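PDB 4MT4: CmeC from Campylobacter jejuni, which probably serves as the trimeric outer membrane channel, a member of the outer membrane factor family, through which an efflux system expels its substrates. Local coordinates for residues A175-E178 and A179-A183; E212-A215 and L216-N219; T283-N286 and Y287-G290; I340-N343 and V344-A347; K377-R380 and L381-D384. One frame throughout, in Å; residues are numbered along the deposited sequence.

Interaction 1 of 5, residues A175-E178 and A179-A183; sequences ALKE and AYESA
Ala175 begins this i to i+4 example by accepting a hydrogen bond from Ala179 N, which meets Ala175 O at 3.1 Å. One residue on, the carbonyl of Leu176 receives a weak bond from Tyr180 N, whose hydrogen is divided between Leu176 O and Lys177 O, a slight tightening of the helical turn at this point. Lys177 O is also the acceptor for Glu181 N at 2.9 Å. The CG of Glu181 leans over the same oxygen, 3.1 Å from Lys177 O, because the glutamate chain leaves beside its own backbone N (chi1 -62°). The ammonium of Lys177 and the carboxylate of Glu181 have opposite charges but stay apart, Lys177 NZ being 5.7 Å from Glu181 OE2. Glu178 supplies the side-chain bond of the turn. A bend at chi2 (64°) brings its carboxylate along the helix to Ser182, where Ser182 OG donates to Glu178 OE2 across 2.5 Å, approaching from above the carboxylate plane. The backbones of the same two residues are joined by Ser182 N to Glu178 O at 3.1 Å, nearly straight at the hydrogen, so two bonds clasp the pair. On helix 129-195 this piece lies between two other helices: Tyr180 packs on helix 201-236, Ala179 and Ser182 face helix 411-445, and Leu176 and Ala183 touch both. Arg418 of helix 411-445 donates a hydrogen bond to the carbonyl oxygen of Ala179.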
loop_
_atom_site.group_PDB
_atom_site.type_symbol
_atom_site.label_atom_id
_atom_site.label_comp_id
_atom_site.label_asym_id
_atom_site.label_seq_id
_atom_site.Cartn_x
_atom_site.Cartn_y
_atom_site.Cartn_z
ATOM N N ALA B 175 -4.508 14.861 -34.171
ATOM C CA ALA B 175 -5.552 15.854 -34.402
ATOM C C ALA B 175 -5.049 17.242 -34.030
ATOM O O ALA B 175 -5.368 18.230 -34.691
ATOM C CB ALA B 175 -6.802 15.508 -33.608
ATOM N N LEU B 176 -4.258 17.306 -32.966
ATOM C CA LEU B 176 -3.684 18.563 -32.508
ATOM C C LEU B 176 -2.471 18.956 -33.349
ATOM O O LEU B 176 -2.033 20.106 -33.319
ATOM C CB LEU B 176 -3.309 18.469 -31.028
ATOM C CG LEU B 176 -4.452 18.775 -30.057
ATOM C CD1 LEU B 176 -4.200 18.161 -28.693
ATOM C CD2 LEU B 176 -4.628 20.276 -29.935
ATOM N N LYS B 177 -1.932 18.000 -34.100
ATOM C CA LYS B 177 -0.851 18.292 -35.034
ATOM C C LYS B 177 -1.383 19.128 -36.191
ATOM O O LYS B 177 -0.851 20.197 -36.493
ATOM C CB LYS B 177 -0.214 17.007 -35.566
ATOM C CG LYS B 177 0.861 17.245 -36.617
ATOM C CD LYS B 177 1.453 15.944 -37.134
ATOM C CE LYS B 177 2.515 16.206 -38.193
ATOM N NZ LYS B 177 3.102 14.947 -38.734
ATOM N N GLU B 178 -2.439 18.631 -36.828
ATOM C CA GLU B 178 -3.093 19.337 -37.925
ATOM C C GLU B 178 -3.659 20.674 -37.468
ATOM O O GLU B 178 -3.575 21.671 -38.185
ATOM C CB GLU B 178 -4.208 18.477 -38.523
ATOM C CG GLU B 178 -5.307 19.262 -39.237
ATOM C CD GLU B 178 -4.810 20.008 -40.460
ATOM O OE1 GLU B 178 -3.722 19.670 -40.976
ATOM O OE2 GLU B 178 -5.515 20.937 -40.905
ATOM N N ALA B 179 -4.242 20.679 -36.274
ATOM C CA ALA B 179 -4.788 21.894 -35.688
ATOM C C ALA B 179 -3.695 22.939 -35.510
ATOM O O ALA B 179 -3.948 24.138 -35.601
ATOM C CB ALA B 179 -5.458 21.591 -34.359
ATOM N N TYR B 180 -2.477 22.472 -35.262
ATOM C CA TYR B 180 -1.329 23.356 -35.115
ATOM C C TYR B 180 -0.823 23.843 -36.469
ATOM O O TYR B 180 -0.462 25.010 -36.619
ATOM C CB TYR B 180 -0.203 22.648 -34.362
ATOM C CG TYR B 180 1.134 23.347 -34.471
ATOM C CD1 TYR B 180 1.398 24.500 -33.743
ATOM C CD2 TYR B 180 2.133 22.852 -35.299
ATOM C CE1 TYR B 180 2.618 25.141 -33.840
ATOM C CE2 TYR B 180 3.355 23.486 -35.403
ATOM C CZ TYR B 180 3.593 24.630 -34.670
ATOM O OH TYR B 180 4.811 25.264 -34.770
ATOM N N GLU B 181 -0.798 22.942 -37.447
ATOM C CA GLU B 181 -0.305 23.260 -38.784
ATOM C C GLU B 181 -1.115 24.374 -39.440
ATOM O O GLU B 181 -0.556 25.365 -39.910
ATOM C CB GLU B 181 -0.328 22.014 -39.678
ATOM C CG GLU B 181 0.564 20.875 -39.201
ATOM C CD GLU B 181 2.033 21.246 -39.167
ATOM O OE1 GLU B 181 2.446 22.129 -39.949
ATOM O OE2 GLU B 181 2.776 20.655 -38.355
ATOM N N SER B 182 -2.433 24.211 -39.468
ATOM C CA SER B 182 -3.303 25.190 -40.108
ATOM C C SER B 182 -3.350 26.489 -39.314
ATOM O O SER B 182 -3.553 27.562 -39.881
ATOM C CB SER B 182 -4.712 24.622 -40.278
ATOM O OG SER B 182 -4.673 23.340 -40.878
ATOM N N ALA B 183 -3.162 26.389 -38.002
ATOM C CA ALA B 183 -3.103 27.571 -37.150
ATOM C C ALA B 183 -1.861 28.389 -37.472
ATOM O O ALA B 183 -1.859 29.615 -37.346
ATOM C CB ALA B 183 -3.115 27.177 -35.684
#

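Interaction 2 of 5, residues E212-A215 and L216-N219; sequences ESMA and LQYN
Ala215, Gln217 and Leu216 bury the most surface in this short piece of helix 201-236, and Gln217 does so by folding back along the helix towards Ser213. Its chain leaves beside the backbone N (chi1 -65°) and then runs extended, laying Gln217 CG 3.1 Å from Ser213 O. The amide oxygen at the far end accepts a hydrogen bond from the serine hydroxyl, Ser213 OG to Gln217 OE1 2.9 Å, with the donor in the carbonyl plane of the amide. The sulfur of Met214 passes more loosely, Met214 SD to Gln217 OE1 4.2 Å. Leu216 CB is 3.4 Å from Glu212 O, while the branched end turns away; the leucine packs on Gln382 of a neighbouring subunit. Ala215 O accepts Asn219 N at 3.2 Å, and the alanine methyl lies against Tyr180. The segment belongs to a predicted coiled coil, its helix packed against helices 129-195 and 411-445. Ser213 is gripped twice by Gln217, since Gln217 N also donates to Ser213 O at 2.9 Å. The hydroxyl thus spends its hydrogen on the amide oxygen, and one i to i+4 side-chain bond between two uncharged groups runs beside the backbone bond of the same pair.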
loop_
_atom_site.group_PDB
_atom_site.type_symbol
_atom_site.label_atom_id
_atom_site.label_comp_id
_atom_site.label_asym_id
_atom_site.label_seq_id
_atom_site.Cartn_x
_atom_site.Cartn_y
_atom_site.Cartn_z
ATOM N N GLU B 212 0.040 30.144 -30.640
ATOM C CA GLU B 212 0.765 29.708 -29.452
ATOM C C GLU B 212 -0.070 28.771 -28.587
ATOM O O GLU B 212 0.460 27.832 -27.990
ATOM C CB GLU B 212 1.213 30.915 -28.624
ATOM C CG GLU B 212 2.038 31.939 -29.396
ATOM C CD GLU B 212 3.373 31.393 -29.876
ATOM O OE1 GLU B 212 3.864 30.395 -29.305
ATOM O OE2 GLU B 212 3.939 31.973 -30.827
ATOM N N SER B 213 -1.373 29.029 -28.518
ATOM C CA SER B 213 -2.281 28.180 -27.755
ATOM C C SER B 213 -2.316 26.772 -28.335
ATOM O O SER B 213 -2.274 25.786 -27.602
ATOM C CB SER B 213 -3.690 28.773 -27.732
ATOM O OG SER B 213 -4.590 27.937 -27.024
ATOM N N MET B 214 -2.381 26.685 -29.660
ATOM C CA MET B 214 -2.374 25.399 -30.346
ATOM C C MET B 214 -1.049 24.671 -30.142
ATOM O O MET B 214 -1.027 23.464 -29.913
ATOM C CB MET B 214 -2.645 25.581 -31.841
ATOM C CG MET B 214 -4.078 25.975 -32.171
ATOM S SD MET B 214 -5.292 24.755 -31.630
ATOM C CE MET B 214 -6.800 25.479 -32.254
ATOM N N ALA B 215 0.051 25.413 -30.220
ATOM C CA ALA B 215 1.381 24.841 -30.024
ATOM C C ALA B 215 1.536 24.302 -28.607
ATOM O O ALA B 215 2.199 23.291 -28.383
ATOM C CB ALA B 215 2.456 25.879 -30.316
ATOM N N LEU B 216 0.911 24.985 -27.656
ATOM C CA LEU B 216 0.929 24.564 -26.261
ATOM C C LEU B 216 0.099 23.301 -26.063
ATOM O O LEU B 216 0.526 22.362 -25.392
ATOM C CB LEU B 216 0.408 25.685 -25.359
ATOM C CG LEU B 216 0.348 25.392 -23.860
ATOM C CD1 LEU B 216 1.722 25.012 -23.332
ATOM C CD2 LEU B 216 -0.212 26.586 -23.105
ATOM N N GLN B 217 -1.090 23.284 -26.659
ATOM C CA GLN B 217 -1.977 22.126 -26.588
ATOM C C GLN B 217 -1.360 20.926 -27.295
ATOM O O GLN B 217 -1.522 19.787 -26.861
ATOM C CB GLN B 217 -3.338 22.450 -27.205
ATOM C CG GLN B 217 -4.122 23.513 -26.458
ATOM C CD GLN B 217 -5.336 23.991 -27.230
ATOM O OE1 GLN B 217 -5.497 25.187 -27.476
ATOM N NE2 GLN B 217 -6.198 23.058 -27.616
ATOM N N TYR B 218 -0.650 21.196 -28.384
ATOM C CA TYR B 218 0.007 20.155 -29.166
ATOM C C TYR B 218 1.049 19.412 -28.327
ATOM O O TYR B 218 1.029 18.183 -28.251
ATOM C CB TYR B 218 0.656 20.767 -30.413
ATOM C CG TYR B 218 1.239 19.767 -31.393
ATOM C CD1 TYR B 218 0.882 18.424 -31.353
ATOM C CD2 TYR B 218 2.152 20.172 -32.358
ATOM C CE1 TYR B 218 1.420 17.515 -32.247
ATOM C CE2 TYR B 218 2.694 19.274 -33.254
ATOM C CZ TYR B 218 2.324 17.947 -33.196
ATOM O OH TYR B 218 2.865 17.049 -34.088
ATOM N N ASN B 219 1.950 20.160 -27.696
ATOM C CA ASN B 219 3.016 19.563 -26.894
ATOM C C ASN B 219 2.497 18.839 -25.654
ATOM O O ASN B 219 3.137 17.914 -25.155
ATOM C CB ASN B 219 4.028 20.633 -26.486
ATOM C CG ASN B 219 4.949 21.026 -27.626
ATOM O OD1 ASN B 219 5.408 20.174 -28.387
ATOM N ND2 ASN B 219 5.220 22.319 -27.754
#

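Interaction 3 of 5, residues T283-N286 and Y287-G290; sequences TQQN and YLVG
A local helical contact, chiefly an aromatic side chain laid back on the preceding turn, lies in the C-terminal half of helix 273-293. Tyr287 carries it. The ring leaves beside its own backbone N (chi1 -80°), which brings Tyr287 CD2 to 3.2 Å from Thr283 O, the carbonyl that also accepts the Tyr287 N-H at 3.0 Å. The side chains of Thr283 and Tyr287 run side by side in the same direction, and Thr283 OG1 is 4.0 Å from Tyr287 CE2. That hydroxyl has its polar partner on another helix, a hydrogen bond to Ser139. Further along, Leu288 N donates to Gln284 O at 3.2 Å, and CG of Leu288 rests 3.4 Å from Gln284 O. Gln285 doubles back at chi2 (-61°), so that its amide crosses the leucine with Gln285 OE1 4.0 Å from Leu288 CD1. Val289 N reaches both Gln285 O and Asn286 O, but weakly in each case, while Val289 CG2 sits 3.3 Å from Gln285 O. The Asn286 amide is held at both ends, OD1 by Lys351 and ND2 by the backbone oxygen of Pro5. Ser4, Pro5 and Leu7 also pack on this piece of helix. Gln285 and Val289 face helix 339-405, whereas Tyr287 and Leu288 face helix 129-195. A short helix packed against very long ones in this way is typical of the alpha-helical barrel of outer membrane factors.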
loop_
_atom_site.group_PDB
_atom_site.type_symbol
_atom_site.label_atom_id
_atom_site.label_comp_id
_atom_site.label_asym_id
_atom_site.label_seq_id
_atom_site.Cartn_x
_atom_site.Cartn_y
_atom_site.Cartn_z
ATOM N N THR B 283 -10.810 -21.581 3.982
ATOM C CA THR B 283 -10.712 -22.985 4.388
ATOM C C THR B 283 -9.347 -23.266 4.996
ATOM O O THR B 283 -9.199 -24.142 5.843
ATOM C CB THR B 283 -10.925 -23.957 3.211
ATOM O OG1 THR B 283 -9.654 -24.361 2.688
ATOM C CG2 THR B 283 -11.737 -23.304 2.109
ATOM N N GLN B 284 -8.350 -22.515 4.541
ATOM C CA GLN B 284 -6.996 -22.643 5.059
ATOM C C GLN B 284 -6.957 -22.295 6.541
ATOM O O GLN B 284 -6.399 -23.034 7.349
ATOM C CB GLN B 284 -6.035 -21.745 4.281
ATOM C CG GLN B 284 -4.629 -21.712 4.851
ATOM C CD GLN B 284 -3.698 -20.819 4.055
ATOM O OE1 GLN B 284 -4.123 -19.820 3.474
ATOM N NE2 GLN B 284 -2.421 -21.178 4.022
ATOM N N GLN B 285 -7.565 -21.165 6.888
ATOM C CA GLN B 285 -7.632 -20.718 8.275
ATOM C C GLN B 285 -8.516 -21.642 9.105
ATOM O O GLN B 285 -8.287 -21.826 10.300
ATOM C CB GLN B 285 -8.153 -19.280 8.351
ATOM C CG GLN B 285 -7.240 -18.259 7.689
ATOM C CD GLN B 285 -5.868 -18.210 8.333
ATOM O OE1 GLN B 285 -5.743 -18.235 9.557
ATOM N NE2 GLN B 285 -4.829 -18.149 7.508
ATOM N N ASN B 286 -9.525 -22.224 8.464
ATOM C CA ASN B 286 -10.429 -23.147 9.136
ATOM C C ASN B 286 -9.707 -24.420 9.561
ATOM O O ASN B 286 -9.966 -24.965 10.634
ATOM C CB ASN B 286 -11.612 -23.487 8.229
ATOM C CG ASN B 286 -12.617 -24.400 8.899
ATOM O OD1 ASN B 286 -13.365 -23.977 9.781
ATOM N ND2 ASN B 286 -12.648 -25.658 8.477
ATOM N N TYR B 287 -8.793 -24.884 8.713
ATOM C CA TYR B 287 -7.980 -26.055 9.020
ATOM C C TYR B 287 -7.010 -25.765 10.162
ATOM O O TYR B 287 -6.700 -26.642 10.967
ATOM C CB TYR B 287 -7.209 -26.512 7.778
ATOM C CG TYR B 287 -8.030 -27.336 6.810
ATOM C CD1 TYR B 287 -8.806 -28.401 7.257
ATOM C CD2 TYR B 287 -8.036 -27.046 5.450
ATOM C CE1 TYR B 287 -9.559 -29.157 6.375
ATOM C CE2 TYR B 287 -8.786 -27.794 4.562
ATOM C CZ TYR B 287 -9.544 -28.847 5.028
ATOM O OH TYR B 287 -10.288 -29.587 4.138
ATOM N N LEU B 288 -6.537 -24.524 10.222
ATOM C CA LEU B 288 -5.584 -24.114 11.248
ATOM C C LEU B 288 -6.246 -23.993 12.614
ATOM O O LEU B 288 -5.570 -24.005 13.642
ATOM C CB LEU B 288 -4.925 -22.790 10.864
ATOM C CG LEU B 288 -3.971 -22.866 9.671
ATOM C CD1 LEU B 288 -3.366 -21.504 9.373
ATOM C CD2 LEU B 288 -2.885 -23.904 9.926
ATOM N N VAL B 289 -7.569 -23.865 12.619
ATOM C CA VAL B 289 -8.323 -23.886 13.864
ATOM C C VAL B 289 -8.214 -25.274 14.486
ATOM O O VAL B 289 -8.008 -25.412 15.694
ATOM C CB VAL B 289 -9.806 -23.524 13.645
ATOM C CG1 VAL B 289 -10.610 -23.762 14.915
ATOM C CG2 VAL B 289 -9.937 -22.077 13.187
ATOM N N GLY B 290 -8.335 -26.297 13.646
ATOM C CA GLY B 290 -8.197 -27.672 14.088
ATOM C C GLY B 290 -6.816 -27.958 14.646
ATOM O O GLY B 290 -6.683 -28.620 15.674
#

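Interaction 4 of 5, residues I340-N343 and V344-A347; sequences IYQN and VNLA. With SO4 (sulfate ion), chain M.
Val344 opens the second half of this piece of helix by donating its amide to Ile340 O at 3.1 Å, and its CG2 branch lies over the same carbonyl. Beyond the helix, the valine and Ile340 both lean on Phe296, in the loop that follows helix 273-293. Asn345 N bonds to Tyr341 O at 3.1 Å, while the asparagine amide spreads across the phenol: Asn345 OD1 stands 3.6 Å above the Tyr341 ring plane, displaced toward the rim, and Asn345 ND2 is 3.6 Å from Tyr341 OH. Ring and amide planes are 57° apart, so this is an oblique crossing and not a stack. The tyrosine ring stands there because CG is anti to the backbone N (chi1 166°). Gln342, bent at chi2, flanks the asparagine from another side, its amide turned 78° against that of Asn345. Leu346 N then binds Gln342 O at 2.9 Å, and the leucine packs on Gln69 of a neighbouring subunit. Ala347 N completes the series with Asn343 O at 3.0 Å; the Asn343 side chain itself bonds back to Glu339 O through ND2. At the beginning of helix 339-405 a sulfate, probably from the crystallisation liquor, accepts Ile340 N through O3 at 2.6 Å and, more weakly, Tyr341 N through O4 at 2.8 Å, with Gly338 N as another donor. The chemistry is that of an anion at a helix N terminus, where early amide N-H groups lack carbonyl partners in a preceding turn and the helix dipole would probably add to the attraction.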
loop_
_atom_site.group_PDB
_atom_site.type_symbol
_atom_site.label_atom_id
_atom_site.label_comp_id
_atom_site.label_asym_id
_atom_site.label_seq_id
_atom_site.Cartn_x
_atom_site.Cartn_y
_atom_site.Cartn_z
ATOM N N ILE B 340 -3.468 -22.145 26.082
ATOM C CA ILE B 340 -3.962 -22.942 24.965
ATOM C C ILE B 340 -5.329 -22.451 24.502
ATOM O O ILE B 340 -5.604 -22.393 23.305
ATOM C CB ILE B 340 -4.051 -24.430 25.341
ATOM C CG1 ILE B 340 -2.706 -24.919 25.878
ATOM C CG2 ILE B 340 -4.480 -25.263 24.143
ATOM C CD1 ILE B 340 -2.710 -26.367 26.285
ATOM N N TYR B 341 -6.179 -22.092 25.460
ATOM C CA TYR B 341 -7.517 -21.593 25.159
ATOM C C TYR B 341 -7.478 -20.308 24.332
ATOM O O TYR B 341 -8.296 -20.117 23.434
ATOM C CB TYR B 341 -8.302 -21.357 26.452
ATOM C CG TYR B 341 -9.562 -20.535 26.265
ATOM C CD1 TYR B 341 -10.691 -21.086 25.671
ATOM C CD2 TYR B 341 -9.622 -19.211 26.684
ATOM C CE1 TYR B 341 -11.844 -20.340 25.497
ATOM C CE2 TYR B 341 -10.769 -18.457 26.513
ATOM C CZ TYR B 341 -11.877 -19.027 25.919
ATOM O OH TYR B 341 -13.023 -18.283 25.747
ATOM N N GLN B 342 -6.523 -19.435 24.637
ATOM C CA GLN B 342 -6.397 -18.167 23.927
ATOM C C GLN B 342 -5.722 -18.349 22.569
ATOM O O GLN B 342 -5.909 -17.540 21.660
ATOM C CB GLN B 342 -5.622 -17.151 24.770
ATOM C CG GLN B 342 -6.356 -16.680 26.026
ATOM C CD GLN B 342 -7.570 -15.822 25.717
ATOM O OE1 GLN B 342 -7.807 -15.448 24.568
ATOM N NE2 GLN B 342 -8.346 -15.503 26.747
ATOM N N ASN B 343 -4.937 -19.413 22.432
ATOM C CA ASN B 343 -4.332 -19.739 21.146
ATOM C C ASN B 343 -5.392 -20.224 20.165
ATOM O O ASN B 343 -5.337 -19.924 18.974
ATOM C CB ASN B 343 -3.237 -20.794 21.311
ATOM C CG ASN B 343 -1.843 -20.214 21.168
ATOM O OD1 ASN B 343 -1.415 -19.867 20.068
ATOM N ND2 ASN B 343 -1.124 -20.111 22.281
ATOM N N VAL B 344 -6.361 -20.975 20.683
ATOM C CA VAL B 344 -7.489 -21.449 19.890
ATOM C C VAL B 344 -8.379 -20.276 19.500
ATOM O O VAL B 344 -8.838 -20.184 18.361
ATOM C CB VAL B 344 -8.318 -22.500 20.659
ATOM C CG1 VAL B 344 -9.582 -22.858 19.888
ATOM C CG2 VAL B 344 -7.485 -23.738 20.921
ATOM N N ASN B 345 -8.616 -19.383 20.457
ATOM C CA ASN B 345 -9.346 -18.149 20.195
ATOM C C ASN B 345 -8.690 -17.340 19.081
ATOM O O ASN B 345 -9.363 -16.870 18.165
ATOM C CB ASN B 345 -9.447 -17.296 21.464
ATOM C CG ASN B 345 -10.644 -17.660 22.323
ATOM O OD1 ASN B 345 -11.133 -18.789 22.285
ATOM N ND2 ASN B 345 -11.125 -16.697 23.102
ATOM N N LEU B 346 -7.372 -17.191 19.166
ATOM C CA LEU B 346 -6.610 -16.452 18.168
ATOM C C LEU B 346 -6.752 -17.082 16.784
ATOM O O LEU B 346 -6.867 -16.378 15.782
ATOM C CB LEU B 346 -5.134 -16.380 18.570
ATOM C CG LEU B 346 -4.231 -15.453 17.754
ATOM C CD1 LEU B 346 -4.806 -14.046 17.729
ATOM C CD2 LEU B 346 -2.814 -15.447 18.314
ATOM N N ALA B 347 -6.750 -18.412 16.739
ATOM C CA ALA B 347 -6.896 -19.142 15.484
ATOM C C ALA B 347 -8.303 -18.990 14.918
ATOM O O ALA B 347 -8.494 -18.930 13.702
ATOM C CB ALA B 347 -6.564 -20.613 15.688
HETATM S S SO4 M . -5.342 -23.577 28.943
HETATM O O1 SO4 M . -4.927 -24.913 29.365
HETATM O O2 SO4 M . -5.999 -22.912 30.063
HETATM O O3 SO4 M . -4.177 -22.805 28.524
HETATM O O4 SO4 M . -6.270 -23.670 27.822
#

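Interaction 5 of 5, residues K377-R380 and L381-D384; sequences KTIR and LQYD
Arg380 and Asp384 cross one helical turn with their flat groups almost perpendicular, the guanidinium and carboxylate planes lying 83° apart. The arginine presents its edge: Arg380 NH1 meets Asp384 OD1 at 3.1 Å, a salt bridge whose hydrogen bond is weak, and lies almost as close to OD2, at 3.2 Å. A bend at chi2 (57°) carries the guanidinium along the helix axis toward the aspartate instead of straight outward. A water bridges the two groups beside the direct contact, accepting from Arg380 NH2 at 3.1 Å and donating to Asp384 OD1 at 2.8 Å, so OD1 receives both the charged group and the water. Tyr383 CB lies 3.4 Å from Arg380 O, and the tyrosine ring heads away to meet Phe428 edge-to-face. Elsewhere, Leu381 sets its CG 3.5 Å from Lys377 O. The backbone beneath is regular at Gln382 N to Thr378 O, 3.1 Å, and at Tyr383 N to Ile379 O, 2.9 Å. Leu23 and Trp25 of an N-terminal loop pack on Arg380, and helix 411-445 lines another flank through Tyr435. Thr378, Ile379, Leu381 and Gln382 contact residues of a neighbouring subunit. An i to i+4 arginine-aspartate bridge is a familiar element of long helices, here in the helical barrel that three subunits build together in this family.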
loop_
_atom_site.group_PDB
_atom_site.type_symbol
_atom_site.label_atom_id
_atom_site.label_comp_id
_atom_site.label_asym_id
_atom_site.label_seq_id
_atom_site.Cartn_x
_atom_site.Cartn_y
_atom_site.Cartn_z
ATOM N N LYS B 377 -23.072 0.332 -21.284
ATOM C CA LYS B 377 -24.220 0.729 -22.091
ATOM C C LYS B 377 -24.400 2.247 -22.125
ATOM O O LYS B 377 -24.947 2.791 -23.082
ATOM C CB LYS B 377 -25.498 0.059 -21.574
ATOM C CG LYS B 377 -25.970 0.542 -20.213
ATOM C CD LYS B 377 -27.304 -0.093 -19.842
ATOM C CE LYS B 377 -27.851 0.473 -18.540
ATOM N NZ LYS B 377 -29.151 -0.156 -18.174
ATOM N N THR B 378 -23.935 2.931 -21.084
ATOM C CA THR B 378 -24.039 4.385 -21.034
ATOM C C THR B 378 -23.029 5.031 -21.976
ATOM O O THR B 378 -23.349 5.982 -22.689
ATOM C CB THR B 378 -23.825 4.925 -19.608
ATOM O OG1 THR B 378 -24.798 4.353 -18.727
ATOM C CG2 THR B 378 -23.963 6.442 -19.587
ATOM N N ILE B 379 -21.809 4.503 -21.977
ATOM C CA ILE B 379 -20.761 4.997 -22.861
ATOM C C ILE B 379 -21.101 4.651 -24.313
ATOM O O ILE B 379 -20.696 5.351 -25.244
ATOM C CB ILE B 379 -19.379 4.421 -22.471
ATOM C CG1 ILE B 379 -19.003 4.851 -21.052
ATOM C CG2 ILE B 379 -18.302 4.896 -23.424
ATOM C CD1 ILE B 379 -17.747 4.194 -20.527
ATOM N N ARG B 380 -21.870 3.582 -24.498
ATOM C CA ARG B 380 -22.353 3.211 -25.825
ATOM C C ARG B 380 -23.232 4.320 -26.400
ATOM O O ARG B 380 -23.169 4.624 -27.592
ATOM C CB ARG B 380 -23.131 1.894 -25.772
ATOM C CG ARG B 380 -23.692 1.450 -27.112
ATOM C CD ARG B 380 -22.595 1.309 -28.154
ATOM N NE ARG B 380 -23.127 0.899 -29.449
ATOM C CZ ARG B 380 -23.583 1.744 -30.369
ATOM N NH1 ARG B 380 -23.572 3.049 -30.139
ATOM N NH2 ARG B 380 -24.051 1.282 -31.521
ATOM N N LEU B 381 -24.048 4.924 -25.540
ATOM C CA LEU B 381 -24.868 6.061 -25.931
ATOM C C LEU B 381 -23.989 7.270 -26.225
ATOM O O LEU B 381 -24.223 8.000 -27.188
ATOM C CB LEU B 381 -25.882 6.403 -24.837
ATOM C CG LEU B 381 -26.930 5.340 -24.507
ATOM C CD1 LEU B 381 -27.827 5.811 -23.372
ATOM C CD2 LEU B 381 -27.752 5.001 -25.740
ATOM N N GLN B 382 -22.975 7.465 -25.385
ATOM C CA GLN B 382 -22.034 8.570 -25.542
ATOM C C GLN B 382 -21.290 8.497 -26.869
ATOM O O GLN B 382 -20.896 9.523 -27.422
ATOM C CB GLN B 382 -21.028 8.585 -24.390
ATOM C CG GLN B 382 -21.619 8.967 -23.044
ATOM C CD GLN B 382 -20.566 9.083 -21.960
ATOM O OE1 GLN B 382 -20.501 10.081 -21.246
ATOM N NE2 GLN B 382 -19.735 8.055 -21.830
ATOM N N TYR B 383 -21.095 7.281 -27.373
ATOM C CA TYR B 383 -20.417 7.078 -28.649
ATOM C C TYR B 383 -21.188 7.753 -29.777
ATOM O O TYR B 383 -20.609 8.458 -30.603
ATOM C CB TYR B 383 -20.256 5.585 -28.941
ATOM C CG TYR B 383 -19.222 5.270 -29.998
ATOM C CD1 TYR B 383 -19.524 5.372 -31.350
ATOM C CD2 TYR B 383 -17.944 4.863 -29.641
ATOM C CE1 TYR B 383 -18.579 5.082 -32.318
ATOM C CE2 TYR B 383 -16.993 4.570 -30.601
ATOM C CZ TYR B 383 -17.315 4.681 -31.938
ATOM O OH TYR B 383 -16.369 4.390 -32.895
ATOM N N ASP B 384 -22.501 7.535 -29.798
ATOM C CA ASP B 384 -23.363 8.137 -30.807
ATOM C C ASP B 384 -23.465 9.646 -30.615
ATOM O O ASP B 384 -23.527 10.401 -31.584
ATOM C CB ASP B 384 -24.757 7.508 -30.771
ATOM C CG ASP B 384 -24.748 6.049 -31.186
ATOM O OD1 ASP B 384 -23.799 5.636 -31.883
ATOM O OD2 ASP B 384 -25.692 5.315 -30.822
HETATM O O HOH W 1 -24.859 3.559 -33.421
#

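Along the chain the five contacts follow in series, each within one continuous helix, so none closes a long loop and none nests in or crosses another. Interactions 1 and 2 lie on the successive helices 129-195 and 201-236, whose hairpin brings them together: Lys177 CG is 3.2 Å from Tyr218 OH. Interaction 3, on helix 273-293, touches interaction 4 where Val289 CG2 meets Ala347 O at 3.5 Å. Interactions 4 and 5 share helix 339-405 but have centres about 55 Å apart, on opposite sides of the chain's centre. Interactions 2 and 5 supply the two sides of one kind of subunit interface: Leu216 packs on Gln382 of one neighbouring subunit, Leu381 on Asn219 of the other.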